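Local coordinates for protein 2,3-dehydroadipyl-CoA hydratase (Escherichia coli, PDB 4FZW) that catalyses the reversible hydration of 2,3-dehydroadipyl-CoA to 3-hydroxyadipyl-CoA in the breakdown of phenylacetate, at residues W88-Q92 against E112-L116; A122-F128 against S165-A171; S201-A207 against L233-D239. One frame throughout, in Å; residues are numbered along the deposited sequence.

How the contacts relate
Three contacts follow one another along the chain, none nesting in or crossing another. Contact 1 closes a loop of 19 intervening residues, which includes strands 98-102 and 105-107, by setting helix 84-92 against helix 109-116 near the centre of the chain. Helix 109-116 leads directly into strand 119-123, where contact 2 opens; contact 2 spans 36 intervening residues, including helices 132-135 and 146-162, and adds edge strand 166-167 to the smaller sheet. Contact 3 closes the helical hairpin of 202-214 and 220-235, on the opposite side of the chain's centre from contact 2, with about 35 Å between their centres. Contacts 1 and 3 both reach the same neighbouring subunit.

Contact 1 (W88-Q92 against E112-L116); sequences WARLQ and ELALL
Both segments are alpha-helical, their short axes running in roughly the same direction, 31° apart, with a closest approach of 11.0 Å. They converge towards their C-terminal ends: CA to CA, W88-L113 is 8.7 Å and Q92-L116 6.5 Å. At this separation the backbones do not meet; W88, L91, L113 and L116 fill the space, and no hydrogen bond crosses it. W88, with chi1 m and chi2 95°, spans it with its six-membered ring. L113 N lies at the ring edge, 3.8 Å from W88 CZ3, and L116 CD1 also meets the edge, 3.7 Å from W88 CE3. In this crotonase-fold subunit the two helices, linked through strands 98-102 and 105-107, meet close to the centre of the chain, and W88 NE1 and E112 OE1 (the latter weakly) hydrogen-bond a glycerol that may mark a pocket. E112 OE2 accepts from the backbone N of A141 and G143, which satisfies OE2 of this buried carboxylate. L116, chi1 t, points at the facing helix, CD1 3.8 Å from L91 CB and CD2 4.1 Å from Q92 N. L91 (m, t) suits a buried position, its CD1 4.3 Å from L113 CD1 and its flank against L37 and V38 of helix 31-46.

Contact 2 (A122-F128 against S165-A171); sequences AGENARF and SITAQQA
Here strand 166-167 pairs antiparallel with strand 127-129 as the edge of the smaller sheet of the crotonase fold, then enters helix 168-173. F128 and I166 form a hydrogen-bonded pair (CA-CA 5.4 Å): F128 N gives to I166 O at 3.1 Å, and I166 N to F128 O at 2.9 Å. R127 and T167 are a non-hydrogen-bonded pair (CA-CA 4.9 Å); the R127 backbone bonds to G104 and to A106 of strand 105-107, on the other side of strand 127-129. One residue before R127, A126 O accepts a weak bond from A168 N at 3.0 Å. The type I turn G123-A126 closes with A126 N to G123 O, 3.0 Å. Small A168 lets the turn approach, its CB 3.1 Å from G123 O. Q169 NE2 satisfies E124 O at 2.9 Å. F128 and I166 share the buried sheet face; F128 CD1 rests 3.8 Å from A171 CB. T167, the N-cap with chi1 p, forms a capping box: its OG1 accepts from Q170 N at 3.2 Å, while T167 N donates to Q170 OE1 at 2.6 Å.

Contact 3 (S201-A207 against L233-D239); sequences SPLALQA and LLAATED
Segment 201-207 starts helix 202-214, with S201 as N-cap: its OG accepts from A204 N at 3.2 Å, and P202 suits the first turn because it needs no amide donor. Against it, in the C-terminal helical part of the crotonase fold, lies 233-239; the nearest CA pairs are S201-D239 (6.4 Å) and A204-L234 (6.6 Å), and no hydrogen bond crosses. L233 comes first, its CD2 4.4 Å from A207 CB. L234, rotamer m, t, makes the closest approach: CD2 lies 3.4 Å from A204 CA and 3.6 Å from A207 CB, against a helix face kept shallow by alanines. T237, chi1 p, donates OG1 to L234 O in a very short 2.4 Å bond; its CG2 lies 3.9 Å from L203 CD1. D239, on helix 239-248, places CB 3.8 Å from S201 OG, its carboxylate bound by backbone N of K256, G257 and R258. Neighbouring copies of the protein cover helices 202-214 and 220-235: A204 packs on I133 and L234 on M138 of one, L203 and L233 on L80 of another.

Contact 1 (W88-Q92 against E112-L116)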
loop_
_atom_site.group_PDB
_atom_site.type_symbol
_atom_site.label_atom_id
_atom_site.label_comp_id
_atom_site.label_asym_id
_atom_site.label_seq_id
_atom_site.Cartn_x
_atom_site.Cartn_y
_atom_site.Cartn_z
ATOM N N TRP B 88 9.622 -19.778 8.824
ATOM C CA TRP B 88 8.275 -19.459 8.341
ATOM C C TRP B 88 8.299 -18.713 6.995
ATOM O O TRP B 88 7.523 -19.041 6.100
ATOM C CB TRP B 88 7.473 -18.688 9.409
ATOM C CG TRP B 88 7.045 -19.574 10.570
ATOM C CD1 TRP B 88 7.692 -19.742 11.763
ATOM C CD2 TRP B 88 5.887 -20.429 10.623
ATOM N NE1 TRP B 88 7.007 -20.634 12.556
ATOM C CE2 TRP B 88 5.897 -21.070 11.880
ATOM C CE3 TRP B 88 4.842 -20.708 9.724
ATOM C CZ2 TRP B 88 4.899 -21.981 12.267
ATOM C CZ3 TRP B 88 3.850 -21.614 10.113
ATOM C CH2 TRP B 88 3.890 -22.235 11.374
ATOM N N ALA B 89 9.196 -17.734 6.834
ATOM C CA ALA B 89 9.262 -16.988 5.567
ATOM C C ALA B 89 9.850 -17.843 4.465
ATOM O O ALA B 89 9.529 -17.657 3.298
ATOM C CB ALA B 89 10.052 -15.677 5.700
ATOM N N ARG B 90 10.712 -18.785 4.825
ATOM C CA ARG B 90 11.222 -19.701 3.810
ATOM C C ARG B 90 10.150 -20.693 3.368
ATOM O O ARG B 90 10.122 -21.075 2.203
ATOM C CB ARG B 90 12.496 -20.419 4.271
ATOM C CG ARG B 90 13.729 -19.526 4.249
ATOM C CD ARG B 90 14.794 -20.027 5.194
ATOM N NE ARG B 90 15.489 -21.185 4.649
ATOM C CZ ARG B 90 16.591 -21.698 5.178
ATOM N NH1 ARG B 90 17.125 -21.138 6.260
ATOM N NH2 ARG B 90 17.152 -22.762 4.623
ATOM N N LEU B 91 9.272 -21.101 4.288
ATOM C CA LEU B 91 8.117 -21.965 3.939
ATOM C C LEU B 91 7.212 -21.281 2.925
ATOM O O LEU B 91 6.845 -21.870 1.910
ATOM C CB LEU B 91 7.264 -22.332 5.163
ATOM C CG LEU B 91 7.821 -23.163 6.313
ATOM C CD1 LEU B 91 6.755 -23.298 7.386
ATOM C CD2 LEU B 91 8.285 -24.522 5.825
ATOM N N GLN B 92 6.866 -20.030 3.227
ATOM C CA GLN B 92 6.006 -19.221 2.382
ATOM C C GLN B 92 6.616 -18.903 1.023
ATOM O O GLN B 92 5.906 -18.562 0.094
ATOM C CB GLN B 92 5.659 -17.911 3.088
ATOM C CG GLN B 92 5.294 -16.803 2.115
ATOM C CD GLN B 92 4.793 -15.575 2.804
ATOM O OE1 GLN B 92 3.575 -15.406 2.989
ATOM N NE2 GLN B 92 5.725 -14.686 3.190
ATOM N N GLU B 112 -1.783 -22.043 11.729
ATOM C CA GLU B 112 -0.899 -21.121 11.000
ATOM C C GLU B 112 -0.222 -21.778 9.822
ATOM O O GLU B 112 -0.165 -21.195 8.750
ATOM C CB GLU B 112 0.131 -20.465 11.934
ATOM C CG GLU B 112 -0.523 -19.406 12.781
ATOM C CD GLU B 112 0.317 -18.937 13.916
ATOM O OE1 GLU B 112 1.139 -19.726 14.435
ATOM O OE2 GLU B 112 0.141 -17.758 14.296
ATOM N N LEU B 113 0.262 -23.002 10.020
ATOM C CA LEU B 113 0.804 -23.798 8.918
ATOM C C LEU B 113 -0.211 -23.919 7.792
ATOM O O LEU B 113 0.076 -23.572 6.657
ATOM C CB LEU B 113 1.236 -25.180 9.407
ATOM C CG LEU B 113 1.848 -26.139 8.375
ATOM C CD1 LEU B 113 3.100 -25.484 7.709
ATOM C CD2 LEU B 113 2.198 -27.512 8.979
ATOM N N ALA B 114 -1.413 -24.388 8.118
ATOM C CA ALA B 114 -2.469 -24.593 7.118
ATOM C C ALA B 114 -2.859 -23.301 6.365
ATOM O O ALA B 114 -2.951 -23.287 5.139
ATOM C CB ALA B 114 -3.675 -25.252 7.768
ATOM N N LEU B 115 -3.062 -22.224 7.112
ATOM C CA LEU B 115 -3.240 -20.903 6.533
ATOM C C LEU B 115 -2.101 -20.574 5.570
ATOM O O LEU B 115 -2.315 -19.930 4.542
ATOM C CB LEU B 115 -3.307 -19.843 7.635
ATOM C CG LEU B 115 -4.540 -19.871 8.542
ATOM C CD1 LEU B 115 -4.288 -19.165 9.870
ATOM C CD2 LEU B 115 -5.740 -19.273 7.820
ATOM N N LEU B 116 -0.894 -21.022 5.900
ATOM C CA LEU B 116 0.263 -20.753 5.054
ATOM C C LEU B 116 0.133 -21.421 3.686
ATOM O O LEU B 116 0.705 -20.945 2.694
ATOM C CB LEU B 116 1.565 -21.167 5.752
ATOM C CG LEU B 116 2.913 -20.826 5.098
ATOM C CD1 LEU B 116 4.017 -20.539 6.146
ATOM C CD2 LEU B 116 3.343 -21.942 4.129
#

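Contact 2 (A122-F128 against S165-A171)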
loop_
_atom_site.group_PDB
_atom_site.type_symbol
_atom_site.label_atom_id
_atom_site.label_comp_id
_atom_site.label_asym_id
_atom_site.label_seq_id
_atom_site.Cartn_x
_atom_site.Cartn_y
_atom_site.Cartn_z
ATOM N N ALA B 122 -10.141 -30.333 4.188
ATOM C CA ALA B 122 -10.276 -30.743 5.590
ATOM C C ALA B 122 -11.093 -32.022 5.762
ATOM O O ALA B 122 -11.869 -32.405 4.882
ATOM C CB ALA B 122 -10.896 -29.625 6.400
ATOM N N GLY B 123 -10.926 -32.659 6.918
ATOM C CA GLY B 123 -11.688 -33.833 7.278
ATOM C C GLY B 123 -12.934 -33.358 8.018
ATOM O O GLY B 123 -12.927 -32.260 8.606
ATOM N N GLU B 124 -13.999 -34.169 8.010
ATOM C CA GLU B 124 -15.248 -33.760 8.653
ATOM C C GLU B 124 -15.031 -33.397 10.120
ATOM O O GLU B 124 -15.690 -32.503 10.652
ATOM C CB GLU B 124 -16.321 -34.842 8.539
ATOM C CG GLU B 124 -17.661 -34.366 9.047
ATOM C CD GLU B 124 -18.801 -35.185 8.521
ATOM O OE1 GLU B 124 -18.530 -36.219 7.872
ATOM O OE2 GLU B 124 -19.966 -34.790 8.754
ATOM N N ASN B 125 -14.092 -34.083 10.762
ATOM C CA ASN B 125 -13.834 -33.883 12.180
ATOM C C ASN B 125 -12.703 -32.911 12.507
ATOM O O ASN B 125 -12.330 -32.790 13.672
ATOM C CB ASN B 125 -13.571 -35.234 12.840
ATOM N N ALA B 126 -12.161 -32.236 11.486
ATOM C CA ALA B 126 -11.035 -31.297 11.664
ATOM C C ALA B 126 -11.435 -30.078 12.498
ATOM O O ALA B 126 -12.597 -29.657 12.479
ATOM C CB ALA B 126 -10.481 -30.855 10.314
ATOM N N ARG B 127 -10.477 -29.533 13.242
ATOM C CA ARG B 127 -10.702 -28.302 14.005
ATOM C C ARG B 127 -9.616 -27.256 13.702
ATOM O O ARG B 127 -8.466 -27.587 13.411
ATOM C CB ARG B 127 -10.765 -28.582 15.510
ATOM C CG ARG B 127 -11.504 -29.861 15.886
ATOM C CD ARG B 127 -12.982 -29.634 16.127
ATOM N NE ARG B 127 -13.223 -28.657 17.185
ATOM C CZ ARG B 127 -14.430 -28.255 17.571
ATOM N NH1 ARG B 127 -15.510 -28.757 16.984
ATOM N NH2 ARG B 127 -14.557 -27.352 18.535
ATOM N N PHE B 128 -10.005 -25.993 13.749
ATOM C CA PHE B 128 -9.111 -24.906 13.421
ATOM C C PHE B 128 -9.249 -23.870 14.502
ATOM O O PHE B 128 -10.355 -23.417 14.781
ATOM C CB PHE B 128 -9.489 -24.266 12.085
ATOM C CG PHE B 128 -9.221 -25.135 10.883
ATOM C CD1 PHE B 128 -10.259 -25.838 10.282
ATOM C CD2 PHE B 128 -7.939 -25.218 10.324
ATOM C CE1 PHE B 128 -10.025 -26.637 9.163
ATOM C CE2 PHE B 128 -7.694 -26.010 9.215
ATOM C CZ PHE B 128 -8.736 -26.731 8.636
ATOM N N SER B 165 -12.011 -22.818 19.075
ATOM C CA SER B 165 -11.988 -23.559 17.802
ATOM C C SER B 165 -13.220 -23.345 16.931
ATOM O O SER B 165 -14.272 -22.940 17.413
ATOM C CB SER B 165 -11.904 -25.068 18.065
ATOM O OG SER B 165 -10.628 -25.469 18.513
ATOM N N ILE B 166 -13.079 -23.660 15.648
ATOM C CA ILE B 166 -14.208 -23.759 14.733
ATOM C C ILE B 166 -14.143 -25.104 13.993
ATOM O O ILE B 166 -13.049 -25.617 13.722
ATOM C CB ILE B 166 -14.279 -22.557 13.721
ATOM C CG1 ILE B 166 -13.121 -22.589 12.699
ATOM C CG2 ILE B 166 -14.296 -21.216 14.451
ATOM C CD1 ILE B 166 -13.281 -21.551 11.584
ATOM N N THR B 167 -15.302 -25.684 13.687
ATOM C CA THR B 167 -15.308 -26.971 13.015
ATOM C C THR B 167 -14.871 -26.797 11.567
ATOM O O THR B 167 -14.841 -25.687 11.044
ATOM C CB THR B 167 -16.699 -27.642 13.022
ATOM O OG1 THR B 167 -17.637 -26.803 12.331
ATOM C CG2 THR B 167 -17.182 -27.914 14.448
ATOM N N ALA B 168 -14.556 -27.915 10.927
ATOM C CA ALA B 168 -14.291 -27.975 9.496
ATOM C C ALA B 168 -15.404 -27.341 8.662
ATOM O O ALA B 168 -15.132 -26.681 7.657
ATOM C CB ALA B 168 -14.105 -29.437 9.086
ATOM N N GLN B 169 -16.650 -27.563 9.076
ATOM C CA GLN B 169 -17.814 -27.057 8.351
ATOM C C GLN B 169 -17.986 -25.543 8.491
ATOM O O GLN B 169 -18.280 -24.845 7.516
ATOM C CB GLN B 169 -19.108 -27.768 8.789
ATOM C CG GLN B 169 -19.137 -29.302 8.586
ATOM C CD GLN B 169 -18.225 -30.056 9.551
ATOM O OE1 GLN B 169 -17.837 -29.546 10.622
ATOM N NE2 GLN B 169 -17.869 -31.280 9.165
ATOM N N GLN B 170 -17.829 -25.043 9.710
ATOM C CA GLN B 170 -17.755 -23.605 9.909
ATOM C C GLN B 170 -16.620 -22.995 9.077
ATOM O O GLN B 170 -16.769 -21.895 8.520
ATOM C CB GLN B 170 -17.550 -23.257 11.389
ATOM C CG GLN B 170 -18.749 -23.523 12.307
ATOM C CD GLN B 170 -18.348 -23.463 13.760
ATOM O OE1 GLN B 170 -17.395 -24.134 14.173
ATOM N NE2 GLN B 170 -19.047 -22.632 14.543
ATOM N N ALA B 171 -15.506 -23.715 8.965
ATOM C CA ALA B 171 -14.330 -23.157 8.297
ATOM C C ALA B 171 -14.507 -23.138 6.792
ATOM O O ALA B 171 -13.920 -22.304 6.123
ATOM C CB ALA B 171 -13.041 -23.885 8.691
#

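Contact 3 (S201-A207 against L233-D239)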
loop_
_atom_site.group_PDB
_atom_site.type_symbol
_atom_site.label_atom_id
_atom_site.label_comp_id
_atom_site.label_asym_id
_atom_site.label_seq_id
_atom_site.Cartn_x
_atom_site.Cartn_y
_atom_site.Cartn_z
ATOM N N SER B 201 0.932 -27.295 -16.690
ATOM C CA SER B 201 2.294 -26.788 -16.932
ATOM C C SER B 201 2.999 -26.279 -15.663
ATOM O O SER B 201 2.527 -25.348 -15.017
ATOM C CB SER B 201 2.260 -25.698 -18.005
ATOM O OG SER B 201 3.346 -24.798 -17.853
ATOM N N PRO B 202 4.143 -26.887 -15.316
ATOM C CA PRO B 202 4.866 -26.550 -14.085
ATOM C C PRO B 202 5.050 -25.040 -13.948
ATOM O O PRO B 202 4.844 -24.485 -12.852
ATOM C CB PRO B 202 6.227 -27.219 -14.284
ATOM C CG PRO B 202 6.003 -28.281 -15.297
ATOM C CD PRO B 202 4.901 -27.809 -16.183
ATOM N N LEU B 203 5.436 -24.396 -15.055
ATOM C CA LEU B 203 5.730 -22.959 -15.078
ATOM C C LEU B 203 4.455 -22.142 -14.910
ATOM O O LEU B 203 4.448 -21.124 -14.198
ATOM C CB LEU B 203 6.498 -22.544 -16.355
ATOM C CG LEU B 203 7.936 -23.074 -16.543
ATOM C CD1 LEU B 203 8.569 -22.644 -17.866
ATOM C CD2 LEU B 203 8.811 -22.651 -15.396
ATOM N N ALA B 204 3.382 -22.590 -15.564
ATOM C CA ALA B 204 2.068 -21.974 -15.412
ATOM C C ALA B 204 1.625 -22.046 -13.954
ATOM O O ALA B 204 1.136 -21.062 -13.394
ATOM C CB ALA B 204 1.053 -22.649 -16.319
ATOM N N LEU B 205 1.802 -23.208 -13.337
ATOM C CA LEU B 205 1.482 -23.329 -11.920
ATOM C C LEU B 205 2.289 -22.293 -11.129
ATOM O O LEU B 205 1.748 -21.596 -10.268
ATOM C CB LEU B 205 1.718 -24.752 -11.402
ATOM C CG LEU B 205 0.709 -25.847 -11.847
ATOM C CD1 LEU B 205 1.118 -27.239 -11.399
ATOM C CD2 LEU B 205 -0.682 -25.547 -11.363
ATOM N N GLN B 206 3.579 -22.187 -11.434
ATOM C CA GLN B 206 4.440 -21.247 -10.738
ATOM C C GLN B 206 4.043 -19.802 -11.001
ATOM O O GLN B 206 3.952 -19.003 -10.063
ATOM C CB GLN B 206 5.896 -21.517 -11.082
ATOM C CG GLN B 206 6.347 -22.851 -10.506
ATOM C CD GLN B 206 7.650 -23.382 -11.078
ATOM O OE1 GLN B 206 7.973 -23.181 -12.246
ATOM N NE2 GLN B 206 8.394 -24.094 -10.249
ATOM N N ALA B 207 3.787 -19.481 -12.271
ATOM C CA ALA B 207 3.293 -18.156 -12.660
ATOM C C ALA B 207 1.995 -17.780 -11.934
ATOM O O ALA B 207 1.897 -16.704 -11.341
ATOM C CB ALA B 207 3.080 -18.078 -14.170
ATOM N N LEU B 233 4.723 -13.610 -19.641
ATOM C CA LEU B 233 5.810 -14.546 -19.418
ATOM C C LEU B 233 5.488 -15.912 -20.004
ATOM O O LEU B 233 6.297 -16.505 -20.708
ATOM C CB LEU B 233 6.073 -14.659 -17.919
ATOM C CG LEU B 233 7.144 -15.612 -17.390
ATOM C CD1 LEU B 233 8.191 -14.822 -16.635
ATOM C CD2 LEU B 233 6.509 -16.665 -16.485
ATOM N N LEU B 234 4.294 -16.412 -19.704
ATOM C CA LEU B 234 3.888 -17.737 -20.157
ATOM C C LEU B 234 3.749 -17.732 -21.677
ATOM O O LEU B 234 4.007 -18.741 -22.324
ATOM C CB LEU B 234 2.585 -18.192 -19.476
ATOM C CG LEU B 234 2.462 -18.338 -17.950
ATOM C CD1 LEU B 234 0.990 -18.441 -17.534
ATOM C CD2 LEU B 234 3.254 -19.524 -17.428
ATOM N N ALA B 235 3.358 -16.594 -22.245
ATOM C CA ALA B 235 3.227 -16.485 -23.692
ATOM C C ALA B 235 4.556 -16.790 -24.400
ATOM O O ALA B 235 4.581 -17.141 -25.584
ATOM C CB ALA B 235 2.708 -15.106 -24.081
ATOM N N ALA B 236 5.657 -16.675 -23.660
ATOM C CA ALA B 236 6.993 -16.903 -24.204
ATOM C C ALA B 236 7.479 -18.333 -24.005
ATOM O O ALA B 236 8.595 -18.663 -24.404
ATOM C CB ALA B 236 7.988 -15.928 -23.584
ATOM N N THR B 237 6.645 -19.173 -23.392
ATOM C CA THR B 237 7.044 -20.538 -23.062
ATOM C C THR B 237 6.554 -21.558 -24.072
ATOM O O THR B 237 5.532 -21.370 -24.726
ATOM C CB THR B 237 6.533 -20.969 -21.683
ATOM O OG1 THR B 237 5.119 -20.787 -21.638
ATOM C CG2 THR B 237 7.184 -20.143 -20.580
ATOM N N GLU B 238 7.301 -22.654 -24.150
ATOM C CA GLU B 238 7.077 -23.744 -25.089
ATOM C C GLU B 238 5.855 -24.516 -24.674
ATOM O O GLU B 238 5.077 -24.976 -25.513
ATOM C CB GLU B 238 8.271 -24.700 -25.077
ATOM C CG GLU B 238 9.587 -24.066 -25.371
ATOM C CD GLU B 238 9.726 -23.702 -26.824
ATOM O OE1 GLU B 238 9.087 -24.370 -27.668
ATOM O OE2 GLU B 238 10.495 -22.759 -27.112
ATOM N N ASP B 239 5.711 -24.657 -23.362
ATOM C CA ASP B 239 4.603 -25.369 -22.775
ATOM C C ASP B 239 3.281 -24.690 -23.089
ATOM O O ASP B 239 2.242 -25.353 -23.136
ATOM C CB ASP B 239 4.808 -25.515 -21.275
ATOM C CG ASP B 239 5.848 -26.563 -20.936
ATOM O OD1 ASP B 239 6.272 -27.295 -21.864
ATOM O OD2 ASP B 239 6.234 -26.659 -19.747
#